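Local atomic coordinates of periplasmic solute binding protein (PDB entry 4RY1), a protein that probably binds a sugar in the periplasm and delivers it to an ABC-type importer, as solute-binding proteins of its family do. Residues S8-N13 with W66-Q71; A133-K136 with E140-A143; L159-G164 with R222-F227; K333-E336 with V340-P343; V374-T379 with D396-G401. All blocks are in the same frame, centred on the assembly; numbering follows the deposited sequence.

Interaction 1 (S8-N13 with W66-Q71). With ACT (acetate ion), chain F.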
# COMPACT_ATOMS: atom_id res chain seq x y z
N SER A 8 12.64 -6.57 -13.60
CA SER A 8 11.60 -7.31 -12.92
C SER A 8 10.51 -6.46 -12.31
O SER A 8 10.75 -5.34 -11.84
CB SER A 8 12.17 -8.24 -11.83
OG SER A 8 12.74 -7.53 -10.72
N TRP A 9 9.33 -7.03 -12.27
CA TRP A 9 8.20 -6.44 -11.57
C TRP A 9 7.14 -7.49 -11.24
O TRP A 9 7.23 -8.61 -11.72
CB TRP A 9 7.57 -5.27 -12.38
CG TRP A 9 6.77 -5.72 -13.59
CD1 TRP A 9 5.44 -5.98 -13.63
CD2 TRP A 9 7.27 -6.00 -14.89
NE1 TRP A 9 5.07 -6.37 -14.88
CE2 TRP A 9 6.17 -6.41 -15.68
CE3 TRP A 9 8.54 -5.95 -15.48
CZ2 TRP A 9 6.31 -6.80 -17.02
CZ3 TRP A 9 8.67 -6.32 -16.80
CH2 TRP A 9 7.55 -6.72 -17.57
N TRP A 10 6.16 -7.12 -10.44
CA TRP A 10 4.99 -7.97 -10.17
C TRP A 10 3.73 -7.23 -10.54
O TRP A 10 3.71 -6.00 -10.68
CB TRP A 10 4.90 -8.37 -8.69
CG TRP A 10 4.56 -7.22 -7.78
CD1 TRP A 10 3.32 -6.77 -7.45
CD2 TRP A 10 5.48 -6.37 -7.13
NE1 TRP A 10 3.41 -5.68 -6.64
CE2 TRP A 10 4.73 -5.43 -6.39
CE3 TRP A 10 6.87 -6.35 -7.05
CZ2 TRP A 10 5.34 -4.45 -5.63
CZ3 TRP A 10 7.45 -5.37 -6.30
CH2 TRP A 10 6.71 -4.44 -5.59
N GLY A 11 2.65 -7.98 -10.61
CA GLY A 11 1.32 -7.41 -10.83
C GLY A 11 0.44 -8.35 -11.63
O GLY A 11 0.77 -9.51 -11.81
N GLY A 12 -0.69 -7.82 -12.06
CA GLY A 12 -1.64 -8.57 -12.86
C GLY A 12 -1.39 -8.36 -14.34
O GLY A 12 -0.52 -7.58 -14.75
N ASN A 13 -2.21 -9.02 -15.15
CA ASN A 13 -1.97 -9.07 -16.59
C ASN A 13 -2.13 -7.70 -17.26
O ASN A 13 -1.52 -7.45 -18.29
CB ASN A 13 -2.88 -10.12 -17.23
CG ASN A 13 -2.46 -11.51 -16.85
OD1 ASN A 13 -1.29 -11.77 -16.64
ND2 ASN A 13 -3.41 -12.42 -16.83
N TRP A 66 8.67 0.15 -0.99
CA TRP A 66 9.39 1.09 -0.11
C TRP A 66 9.79 0.47 1.22
O TRP A 66 10.87 0.72 1.77
CB TRP A 66 8.54 2.35 0.08
CG TRP A 66 8.93 3.27 1.18
CD1 TRP A 66 9.88 4.24 1.14
CD2 TRP A 66 8.31 3.35 2.45
NE1 TRP A 66 9.91 4.90 2.34
CE2 TRP A 66 8.94 4.38 3.15
CE3 TRP A 66 7.27 2.65 3.07
CZ2 TRP A 66 8.57 4.73 4.44
CZ3 TRP A 66 6.90 3.00 4.34
CH2 TRP A 66 7.55 4.03 5.01
N ASN A 67 8.91 -0.35 1.75
CA ASN A 67 9.15 -0.96 3.06
C ASN A 67 10.16 -2.09 3.03
O ASN A 67 10.47 -2.65 4.09
CB ASN A 67 7.82 -1.40 3.64
CG ASN A 67 6.96 -2.09 2.64
OD1 ASN A 67 6.48 -1.46 1.66
ND2 ASN A 67 6.75 -3.36 2.83
N TRP A 68 10.72 -2.38 1.85
CA TRP A 68 11.84 -3.32 1.72
C TRP A 68 13.19 -2.64 1.84
O TRP A 68 14.23 -3.32 1.90
CB TRP A 68 11.80 -4.11 0.41
CG TRP A 68 10.55 -4.88 0.18
CD1 TRP A 68 9.54 -5.16 1.07
CD2 TRP A 68 10.15 -5.43 -1.07
NE1 TRP A 68 8.55 -5.85 0.45
CE2 TRP A 68 8.90 -6.05 -0.86
CE3 TRP A 68 10.73 -5.48 -2.34
CZ2 TRP A 68 8.21 -6.69 -1.89
CZ3 TRP A 68 10.05 -6.14 -3.36
CH2 TRP A 68 8.80 -6.71 -3.13
N LEU A 69 13.21 -1.32 1.88
CA LEU A 69 14.48 -0.61 1.98
C LEU A 69 15.25 -0.90 3.28
O LEU A 69 16.48 -0.97 3.25
CB LEU A 69 14.33 0.89 1.74
CG LEU A 69 13.99 1.29 0.31
CD1 LEU A 69 13.89 2.81 0.21
CD2 LEU A 69 15.03 0.78 -0.68
N PRO A 70 14.55 -1.10 4.43
CA PRO A 70 15.37 -1.52 5.60
C PRO A 70 16.16 -2.81 5.39
O PRO A 70 17.36 -2.86 5.67
CB PRO A 70 14.34 -1.63 6.72
CG PRO A 70 13.32 -0.60 6.31
CD PRO A 70 13.17 -0.77 4.83
N GLN A 71 15.52 -3.82 4.82
CA GLN A 71 16.18 -5.10 4.55
C GLN A 71 17.34 -4.94 3.59
O GLN A 71 18.44 -5.45 3.82
CB GLN A 71 15.18 -6.11 3.97
CG GLN A 71 15.85 -7.39 3.48
CD GLN A 71 14.90 -8.47 2.99
OE1 GLN A 71 13.65 -8.36 3.09
NE2 GLN A 71 15.48 -9.54 2.43
C ACT F . -0.40 -4.03 -6.62
O ACT F . 0.31 -4.92 -7.16
OXT ACT F . -0.05 -2.84 -6.71
CH3 ACT F . -1.68 -4.36 -5.88
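Two buried tryptophans, Trp-10 at the end of strand 3-10 and Trp-68 near the start of helix 69-74, touch through the benzo ends of their indoles, joining the end of strand 3-10 to the segment between strand 61-64 and helix 69-74. The indoles point at one another from the two sides of the contact. CZ3 of Trp-10 sits 3.7 Å from CH2 of Trp-68, and the six-membered rings lie 5.5 Å apart between centroids. Their planes are inclined at 45°, an oblique pairing that is neither a parallel stack nor an edge-to-face contact. For Trp-10 this reach depends on a chi1 of 69°, which lodges CG between the backbone N and the carbonyl carbon. The parallel neighbours 3-10 and 61-64 belong to the sheet of a periplasmic binding protein lobe, where loops at the ends of such strands commonly face the ligand cleft. Consistent with that, the pyrrole end of Trp-10 meets an acetate ion, probably from the crystallisation liquor: NE1 makes a weak, bent hydrogen bond of 3.2 Å to acetate O, with an N-H...O angle of 130°, and the oxygen lies near the indole plane. Arg-15 also binds the acetate. A glycerol lies close to the Trp-10 side chain, Arg-63 adds a cation-pi contact to Trp-10, and Tyr-45 meets it edge-to-face.

Interaction 2 (A133-K136 with E140-A143)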
# COMPACT_ATOMS: atom_id res chain seq x y z
N ALA A 133 -25.33 7.10 5.76
CA ALA A 133 -24.38 7.97 5.10
C ALA A 133 -22.95 7.52 5.38
O ALA A 133 -22.66 6.98 6.44
CB ALA A 133 -24.58 9.40 5.57
N TYR A 134 -22.05 7.81 4.45
CA TYR A 134 -20.65 7.48 4.68
C TYR A 134 -20.18 8.23 5.93
O TYR A 134 -20.50 9.41 6.10
CB TYR A 134 -19.73 7.85 3.51
CG TYR A 134 -19.98 7.19 2.18
CD1 TYR A 134 -20.50 5.90 2.08
CD2 TYR A 134 -19.66 7.86 1.00
CE1 TYR A 134 -20.70 5.31 0.84
CE2 TYR A 134 -19.86 7.28 -0.24
CZ TYR A 134 -20.39 6.01 -0.32
OH TYR A 134 -20.60 5.44 -1.55
N PRO A 135 -19.43 7.56 6.82
CA PRO A 135 -19.08 8.15 8.10
C PRO A 135 -17.96 9.20 8.02
O PRO A 135 -17.00 9.05 7.29
CB PRO A 135 -18.67 6.95 8.95
CG PRO A 135 -18.13 5.97 7.96
CD PRO A 135 -18.96 6.16 6.72
N LYS A 136 -18.14 10.27 8.76
CA LYS A 136 -17.12 11.32 8.88
C LYS A 136 -16.28 11.19 10.18
O LYS A 136 -15.15 11.72 10.26
CB LYS A 136 -17.77 12.71 8.69
CG LYS A 136 -18.14 12.99 7.23
CD LYS A 136 -18.60 14.42 6.97
CE LYS A 136 -20.09 14.51 6.70
NZ LYS A 136 -20.60 15.90 6.82
N GLU A 140 -19.54 7.52 13.90
CA GLU A 140 -20.46 7.19 12.83
C GLU A 140 -20.07 5.85 12.23
O GLU A 140 -20.94 5.11 11.84
CB GLU A 140 -20.50 8.29 11.77
CG GLU A 140 -21.02 9.61 12.35
CD GLU A 140 -20.92 10.83 11.45
OE1 GLU A 140 -20.37 10.75 10.32
OE2 GLU A 140 -21.40 11.90 11.90
N LEU A 141 -18.78 5.55 12.16
CA LEU A 141 -18.36 4.26 11.60
C LEU A 141 -18.90 3.12 12.48
O LEU A 141 -19.55 2.21 11.98
CB LEU A 141 -16.84 4.18 11.45
CG LEU A 141 -16.37 2.82 10.91
CD1 LEU A 141 -16.88 2.57 9.49
CD2 LEU A 141 -14.85 2.73 10.95
N PHE A 142 -18.64 3.20 13.78
CA PHE A 142 -19.10 2.15 14.72
C PHE A 142 -20.61 2.03 14.72
O PHE A 142 -21.14 0.93 14.78
CB PHE A 142 -18.57 2.39 16.14
CG PHE A 142 -17.08 2.22 16.25
CD1 PHE A 142 -16.50 0.99 15.98
CD2 PHE A 142 -16.27 3.28 16.63
CE1 PHE A 142 -15.13 0.83 16.07
CE2 PHE A 142 -14.90 3.12 16.73
CZ PHE A 142 -14.33 1.89 16.45
N ALA A 143 -21.29 3.17 14.63
CA ALA A 143 -22.74 3.20 14.66
C ALA A 143 -23.37 2.60 13.38
O ALA A 143 -24.49 2.10 13.41
CB ALA A 143 -23.24 4.61 14.93
O HOH W 1 -21.76 11.16 7.87
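Pro-135 and Lys-136 meet the start of the next helix through one straight hydrogen bond and a patch of carbon contacts. The backbone N of Lys-136 donates to OE1 of Glu-140 over 2.8 Å, with an N-H...O angle of 170°, arriving nearly along the carboxylate's own C-O axis. A loop residue just ahead of the helix thereby gives its N-H to a side chain of the first helical turn, a fastening at a helix N-terminus on one lobe of the binding protein. Beside this bond, CB of Pro-135 rests 3.6 Å from CB of Glu-140, and CG of the same proline lies 3.9 Å from CD1 of Leu-141. The proline ring and the leucine cross at a slant, on the buried side of the contact.

One shell out, a water bridges the two segments. It donates to Tyr-134 O and to Glu-140 OE1, each at 2.8 Å, so that this carboxylate oxygen is gripped by two donors, a backbone amide and a water. Glu-140 can reach back because CG lies beside its backbone N (chi1 -63°) and the chain runs extended from there (chi2 171°). The ammonium of Lys-136 takes no part in the grip, its NZ being 6.2 Å from OE1. Thr-137 OG1 accepts from the backbone N of Glu-140.

The loop 133-136 links helix 124-130 to helix 138-152. Pro-135 also touches Trp-127 of the first helix, Leu-141 packs against Leu-212 of helix 199-214, and Tyr-134 stacks on Tyr-122 of strand 107-123 and bonds Glu-267 of strand 266-268.

Interaction 3 (L159-G164 with R222-F227)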
# COMPACT_ATOMS: atom_id res chain seq x y z
N LEU A 159 -17.45 -2.53 6.17
CA LEU A 159 -16.03 -2.61 5.84
C LEU A 159 -15.53 -4.05 5.88
O LEU A 159 -15.86 -4.80 6.80
CB LEU A 159 -15.28 -1.75 6.87
CG LEU A 159 -13.77 -1.59 6.80
CD1 LEU A 159 -13.39 -0.96 5.48
CD2 LEU A 159 -13.23 -0.79 7.99
N GLY A 160 -14.72 -4.42 4.88
CA GLY A 160 -14.02 -5.71 4.89
C GLY A 160 -12.58 -5.56 5.34
O GLY A 160 -12.13 -4.51 5.79
N VAL A 161 -11.88 -6.68 5.24
CA VAL A 161 -10.49 -6.80 5.60
C VAL A 161 -9.82 -7.30 4.34
O VAL A 161 -10.13 -8.37 3.84
CB VAL A 161 -10.31 -7.79 6.76
CG1 VAL A 161 -8.85 -7.98 7.12
CG2 VAL A 161 -11.08 -7.31 8.00
N ALA A 162 -8.93 -6.47 3.79
CA ALA A 162 -8.47 -6.57 2.41
C ALA A 162 -7.74 -7.87 2.06
O ALA A 162 -7.80 -8.32 0.91
CB ALA A 162 -7.59 -5.37 2.10
N GLN A 163 -7.05 -8.45 3.03
CA GLN A 163 -6.34 -9.73 2.84
C GLN A 163 -6.83 -10.79 3.84
O GLN A 163 -6.15 -11.77 4.10
CB GLN A 163 -4.83 -9.50 2.88
CG GLN A 163 -4.33 -8.65 1.71
CD GLN A 163 -2.83 -8.46 1.66
OE1 GLN A 163 -2.07 -9.38 1.92
NE2 GLN A 163 -2.40 -7.27 1.27
N GLY A 164 -8.03 -10.57 4.37
CA GLY A 164 -8.76 -11.62 5.11
C GLY A 164 -8.00 -12.09 6.34
O GLY A 164 -7.62 -11.30 7.20
N ARG A 222 -12.75 -15.53 12.02
CA ARG A 222 -13.46 -16.78 11.72
C ARG A 222 -14.17 -16.68 10.36
O ARG A 222 -14.09 -17.59 9.52
CB ARG A 222 -14.49 -17.11 12.80
CG ARG A 222 -13.90 -17.41 14.18
CD ARG A 222 -15.03 -17.72 15.14
NE ARG A 222 -14.63 -18.20 16.46
CZ ARG A 222 -14.41 -19.48 16.78
NH1 ARG A 222 -14.47 -20.46 15.87
NH2 ARG A 222 -14.09 -19.77 18.03
N TYR A 223 -14.79 -15.53 10.13
CA TYR A 223 -15.47 -15.26 8.85
C TYR A 223 -14.45 -15.37 7.71
O TYR A 223 -14.66 -16.07 6.73
CB TYR A 223 -16.12 -13.88 8.88
CG TYR A 223 -16.72 -13.39 7.60
CD1 TYR A 223 -15.90 -12.86 6.60
CD2 TYR A 223 -18.08 -13.37 7.40
CE1 TYR A 223 -16.44 -12.34 5.43
CE2 TYR A 223 -18.63 -12.86 6.23
CZ TYR A 223 -17.80 -12.34 5.23
OH TYR A 223 -18.31 -11.81 4.06
N PHE A 224 -13.34 -14.65 7.83
CA PHE A 224 -12.38 -14.64 6.72
C PHE A 224 -11.73 -16.00 6.52
O PHE A 224 -11.50 -16.43 5.38
CB PHE A 224 -11.38 -13.49 6.85
CG PHE A 224 -12.02 -12.17 6.55
CD1 PHE A 224 -12.38 -11.84 5.25
CD2 PHE A 224 -12.36 -11.29 7.58
CE1 PHE A 224 -13.04 -10.66 4.97
CE2 PHE A 224 -13.00 -10.09 7.30
CZ PHE A 224 -13.37 -9.79 6.01
N SER A 225 -11.49 -16.72 7.61
CA SER A 225 -10.91 -18.05 7.52
C SER A 225 -11.78 -19.01 6.73
O SER A 225 -11.26 -19.93 6.11
CB SER A 225 -10.62 -18.62 8.89
OG SER A 225 -9.58 -17.88 9.52
N SER A 226 -13.10 -18.76 6.75
CA SER A 226 -14.06 -19.62 6.04
C SER A 226 -13.85 -19.57 4.53
O SER A 226 -14.35 -20.43 3.82
CB SER A 226 -15.53 -19.31 6.40
OG SER A 226 -16.02 -18.15 5.73
N PHE A 227 -13.16 -18.54 4.05
CA PHE A 227 -12.88 -18.40 2.62
C PHE A 227 -11.54 -18.96 2.16
O PHE A 227 -11.22 -18.91 0.97
CB PHE A 227 -13.03 -16.94 2.20
CG PHE A 227 -14.43 -16.47 2.30
CD1 PHE A 227 -15.31 -16.69 1.25
CD2 PHE A 227 -14.90 -15.87 3.45
CE1 PHE A 227 -16.62 -16.30 1.35
CE2 PHE A 227 -16.21 -15.49 3.56
CZ PHE A 227 -17.08 -15.71 2.52
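The ring of Phe-224 packs against Val-161, Gly-164 and Gly-160 of the loop 159-164. The tightest part is at Val-161: its CG2 stands 3.5 Å from CE2 of Phe-224. CB of the valine lies over one ring face, 4.0 Å from the centroid and 29° off the normal, a CH-pi contact. Tyr-223 also lies over a face of the phenylalanine, its CD1 above the ring centre. Phe-224 reaches the loop with CG beside its backbone N, opposite the carbonyl carbon (chi1 -72°).

Gly-164 closes a type I beta turn that begins at Val-161, held by a 3.1 Å bond from Gly-164 N to Val-161 O. Its CA comes within 3.6 Å of CG of Phe-224, approaching obliquely. Gly-160 makes the looser contact, its CA 4.3 Å from CZ of Phe-224.

Away from the loop the segment 222-227 is more open: Arg-222 and Ser-226 are exposed, and the Ser-226 hydroxyl turns back to donate to Tyr-223 O over 2.7 Å, in the carbonyl plane. Across the contact, Gln-163 sets off away from the helix and is exposed.

The loop's polar groups find partners outside the two segments. Ala-162 bonds Tyr-256 and Asp-170, while Gly-164 O accepts from Gln-221, which lies just before the segment 222-227 in the same helix. No hydrogen bond joins the two segments themselves, so between them the contact is apolar packing around one aromatic ring, with the polar tie to the helix supplied next door by Gln-221.

Interaction 4 (K333-E336 with V340-P343)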
# COMPACT_ATOMS: atom_id res chain seq x y z
N LYS A 333 0.02 15.30 -15.83
CA LYS A 333 -0.62 16.31 -16.70
C LYS A 333 -0.91 15.69 -18.05
O LYS A 333 -2.00 15.90 -18.62
CB LYS A 333 0.25 17.57 -16.81
CG LYS A 333 -0.24 18.59 -17.82
CD LYS A 333 -1.50 19.37 -17.49
CE LYS A 333 -1.57 20.69 -18.31
NZ LYS A 333 -1.23 20.62 -19.78
N LEU A 334 0.05 14.93 -18.59
CA LEU A 334 -0.16 14.26 -19.88
C LEU A 334 -1.36 13.34 -19.86
O LEU A 334 -2.20 13.36 -20.76
CB LEU A 334 1.09 13.52 -20.35
CG LEU A 334 0.95 12.75 -21.65
CD1 LEU A 334 0.57 13.63 -22.83
CD2 LEU A 334 2.27 12.05 -21.96
N LEU A 335 -1.43 12.51 -18.82
CA LEU A 335 -2.55 11.58 -18.71
C LEU A 335 -3.91 12.31 -18.56
O LEU A 335 -4.92 11.81 -19.03
CB LEU A 335 -2.33 10.58 -17.58
CG LEU A 335 -1.18 9.61 -17.77
CD1 LEU A 335 -1.20 8.63 -16.61
CD2 LEU A 335 -1.22 8.89 -19.10
N GLU A 336 -3.92 13.44 -17.87
CA GLU A 336 -5.13 14.24 -17.80
C GLU A 336 -5.48 14.83 -19.15
O GLU A 336 -6.64 14.76 -19.58
CB GLU A 336 -5.01 15.35 -16.77
CG GLU A 336 -6.36 16.01 -16.53
CD GLU A 336 -6.33 17.07 -15.47
OE1 GLU A 336 -5.41 17.92 -15.47
OE2 GLU A 336 -7.25 17.07 -14.64
N VAL A 340 -7.02 10.06 -19.70
CA VAL A 340 -6.84 8.84 -18.93
C VAL A 340 -7.10 9.11 -17.46
O VAL A 340 -7.74 8.32 -16.77
CB VAL A 340 -5.45 8.28 -19.20
CG1 VAL A 340 -5.09 7.16 -18.24
CG2 VAL A 340 -5.40 7.75 -20.61
N ILE A 341 -6.57 10.23 -16.99
CA ILE A 341 -6.98 10.80 -15.71
C ILE A 341 -8.20 11.65 -16.02
O ILE A 341 -8.14 12.54 -16.88
CB ILE A 341 -5.86 11.63 -15.05
CG1 ILE A 341 -4.73 10.72 -14.56
CG2 ILE A 341 -6.38 12.46 -13.89
CD1 ILE A 341 -3.50 11.47 -14.15
N ASN A 342 -9.29 11.37 -15.33
CA ASN A 342 -10.56 12.07 -15.54
C ASN A 342 -11.41 11.95 -14.27
O ASN A 342 -11.12 11.11 -13.41
CB ASN A 342 -11.29 11.50 -16.76
CG ASN A 342 -11.70 10.05 -16.55
OD1 ASN A 342 -12.62 9.77 -15.78
ND2 ASN A 342 -10.99 9.13 -17.19
N PRO A 343 -12.45 12.80 -14.11
CA PRO A 343 -13.21 12.81 -12.86
C PRO A 343 -14.11 11.60 -12.62
O PRO A 343 -14.67 11.47 -11.53
CB PRO A 343 -14.04 14.10 -12.94
CG PRO A 343 -13.50 14.87 -14.09
CD PRO A 343 -12.74 13.95 -14.97
O HOH W 2 -9.48 14.61 -17.97
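Leu-335 and Ile-341 face each other across the end of helix 329-337, with CD1 of the isoleucine resting 3.7 Å from CB of the leucine. That position follows from the isoleucine's chi1 of -70°, which sets CG1 beside the backbone N and lets the ethyl branch run back alongside the helix. Val-340 also turns toward the helix, its CB 4.2 Å from CB of Leu-335. Glu-336 lies on the exposed flank: its CB borders CB of Ile-341, while in the conformer given its carboxylate pairs with Arg-352 of helix 346-356 in a salt bridge.

The backbone here marks a helix C-terminus whose chain folds back on the last turn. Leu-335 O takes two amides, a weak bond from Val-340 N at 2.8 Å (124° at the hydrogen) and a straighter one from Ile-341 N at 3.1 Å, whose donor stands well above the carbonyl plane. CA of Glu-336 adds a CA-H...O contact of 3.6 Å to Ile-341 O. A water donates to that same oxygen and, over a longer 3.3 Å, to Glu-336 O. On the buried side, Leu-335 and Ile-341 both touch Leu-321, and Val-316 of helix 313-319 packs against Leu-335.

Interaction 5 (V374-T379 with D396-G401)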
# COMPACT_ATOMS: atom_id res chain seq x y z
N VAL A 374 3.49 -7.87 11.23
CA VAL A 374 2.13 -7.97 10.71
C VAL A 374 1.54 -9.36 10.99
O VAL A 374 0.37 -9.47 11.32
CB VAL A 374 2.10 -7.66 9.21
CG1 VAL A 374 0.76 -8.03 8.58
CG2 VAL A 374 2.43 -6.20 8.98
N GLN A 375 2.35 -10.40 10.88
CA GLN A 375 1.88 -11.76 11.22
C GLN A 375 1.61 -11.94 12.71
O GLN A 375 0.63 -12.59 13.07
CB GLN A 375 2.84 -12.83 10.70
CG GLN A 375 2.70 -13.00 9.20
CD GLN A 375 1.25 -13.19 8.74
OE1 GLN A 375 0.57 -14.12 9.19
NE2 GLN A 375 0.76 -12.29 7.87
N LEU A 376 2.40 -11.29 13.55
CA LEU A 376 2.16 -11.32 14.99
C LEU A 376 0.83 -10.64 15.33
O LEU A 376 0.04 -11.15 16.11
CB LEU A 376 3.32 -10.66 15.75
CG LEU A 376 3.29 -10.94 17.25
CD1 LEU A 376 3.54 -12.42 17.53
CD2 LEU A 376 4.31 -10.10 18.00
N TRP A 377 0.60 -9.48 14.74
CA TRP A 377 -0.69 -8.78 14.82
C TRP A 377 -1.84 -9.68 14.37
O TRP A 377 -2.85 -9.83 15.06
CB TRP A 377 -0.63 -7.50 13.96
CG TRP A 377 -1.92 -6.82 13.65
CD1 TRP A 377 -2.57 -6.82 12.45
CD2 TRP A 377 -2.72 -6.00 14.53
NE1 TRP A 377 -3.71 -6.07 12.53
CE2 TRP A 377 -3.83 -5.55 13.79
CE3 TRP A 377 -2.60 -5.61 15.87
CZ2 TRP A 377 -4.79 -4.72 14.31
CZ3 TRP A 377 -3.58 -4.79 16.40
CH2 TRP A 377 -4.67 -4.36 15.64
N THR A 378 -1.66 -10.28 13.20
CA THR A 378 -2.70 -11.11 12.57
C THR A 378 -3.07 -12.31 13.45
O THR A 378 -4.26 -12.55 13.73
CB THR A 378 -2.24 -11.55 11.17
OG1 THR A 378 -2.05 -10.38 10.36
CG2 THR A 378 -3.25 -12.49 10.52
N THR A 379 -2.05 -13.00 13.92
CA THR A 379 -2.25 -14.14 14.83
C THR A 379 -2.85 -13.70 16.18
O THR A 379 -3.67 -14.42 16.78
CB THR A 379 -0.97 -14.99 14.97
OG1 THR A 379 0.09 -14.19 15.49
CG2 THR A 379 -0.57 -15.57 13.63
N ASP A 396 -0.56 -7.21 25.58
CA ASP A 396 0.74 -7.19 26.24
C ASP A 396 1.72 -8.17 25.56
O ASP A 396 2.91 -7.89 25.44
CB ASP A 396 0.62 -7.55 27.72
CG ASP A 396 -0.24 -6.56 28.52
OD1 ASP A 396 -0.68 -5.51 28.02
OD2 ASP A 396 -0.47 -6.86 29.72
N ASP A 397 1.23 -9.34 25.16
CA ASP A 397 2.06 -10.33 24.46
C ASP A 397 2.48 -9.84 23.08
O ASP A 397 3.59 -10.09 22.63
CB ASP A 397 1.37 -11.68 24.33
CG ASP A 397 1.22 -12.41 25.67
OD1 ASP A 397 1.65 -11.88 26.72
OD2 ASP A 397 0.69 -13.53 25.65
N PHE A 398 1.56 -9.14 22.41
CA PHE A 398 1.90 -8.52 21.13
C PHE A 398 3.05 -7.53 21.35
O PHE A 398 4.04 -7.53 20.62
CB PHE A 398 0.71 -7.84 20.46
CG PHE A 398 1.09 -7.01 19.26
CD1 PHE A 398 1.29 -7.61 18.01
CD2 PHE A 398 1.29 -5.65 19.39
CE1 PHE A 398 1.67 -6.86 16.91
CE2 PHE A 398 1.67 -4.90 18.30
CZ PHE A 398 1.86 -5.49 17.06
N LEU A 399 2.93 -6.70 22.37
CA LEU A 399 3.96 -5.69 22.64
C LEU A 399 5.36 -6.30 22.85
O LEU A 399 6.32 -5.83 22.27
CB LEU A 399 3.55 -4.84 23.84
CG LEU A 399 4.58 -3.83 24.34
CD1 LEU A 399 4.98 -2.86 23.23
CD2 LEU A 399 4.00 -3.09 25.53
N SER A 400 5.46 -7.31 23.70
CA SER A 400 6.76 -7.95 23.97
C SER A 400 7.32 -8.64 22.71
O SER A 400 8.50 -8.52 22.40
CB SER A 400 6.67 -8.93 25.15
OG SER A 400 5.58 -9.82 25.01
N GLY A 401 6.46 -9.34 21.97
CA GLY A 401 6.92 -10.05 20.76
C GLY A 401 7.31 -9.07 19.65
O GLY A 401 8.31 -9.26 18.93
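Leu-376 and Phe-398 head the apolar contacts between helices 371-385 and 391-409, whose segments run antiparallel at 166° with axes 10.2 Å apart. Consecutive in the chain near its C-terminus, the two helices form an antiparallel pair packed against helix 199-214. CD2 of Leu-376 lies 3.9 Å from CD1 of Phe-398, obliquely to the ring. The same CD2 of Leu-376 rests directly on the glycine backbone, 3.6 Å from Gly-401 C.

The aromatic contacts centre on Phe-398, whose CG is anti to the backbone N (chi1 171°), swinging the ring across to the other helix. Its edge meets the backbone of Trp-377, with CE1 3.6 Å from the tryptophan N and 3.8 Å from its CB. Phe-206 of helix 199-214 meets the rings of Trp-377 and Phe-398, the latter edge-to-face.

The polar bonds run within each segment or to residues outside the two. Thr-378 OG1 donates to Val-374 O over 2.8 Å, reaching the opposite face of the carbonyl plane from the Thr-378 amide. The indole NE1 of Trp-377 binds Val-168 O.

With no hydrogen bond between the two segments, their hold is dispersive, resting on Leu-376 against Phe-398 and the backbone at Gly-401, and on Phe-398 against Trp-377.

Interactions 1, 3 and 5 are buried and make no hydrogen bond across their segments; interactions 2 and 4 are only partly buried, lie at the ends of a helix between segments close in sequence, and each adds hydrogen bonding from a backbone amide and a bridging water to its apolar packing. They differ in order: in interaction 2 the loop leads into its helix and a glutamate side chain accepts, whereas in interaction 4 the chain leaves its helix and a main-chain carbonyl does. Helix 199-214 touches both interactions 2 and 5. Interactions 4 and 5 lie on opposite sides of the chain's centre, while interaction 1, nearest that centre, alone includes a bound ion.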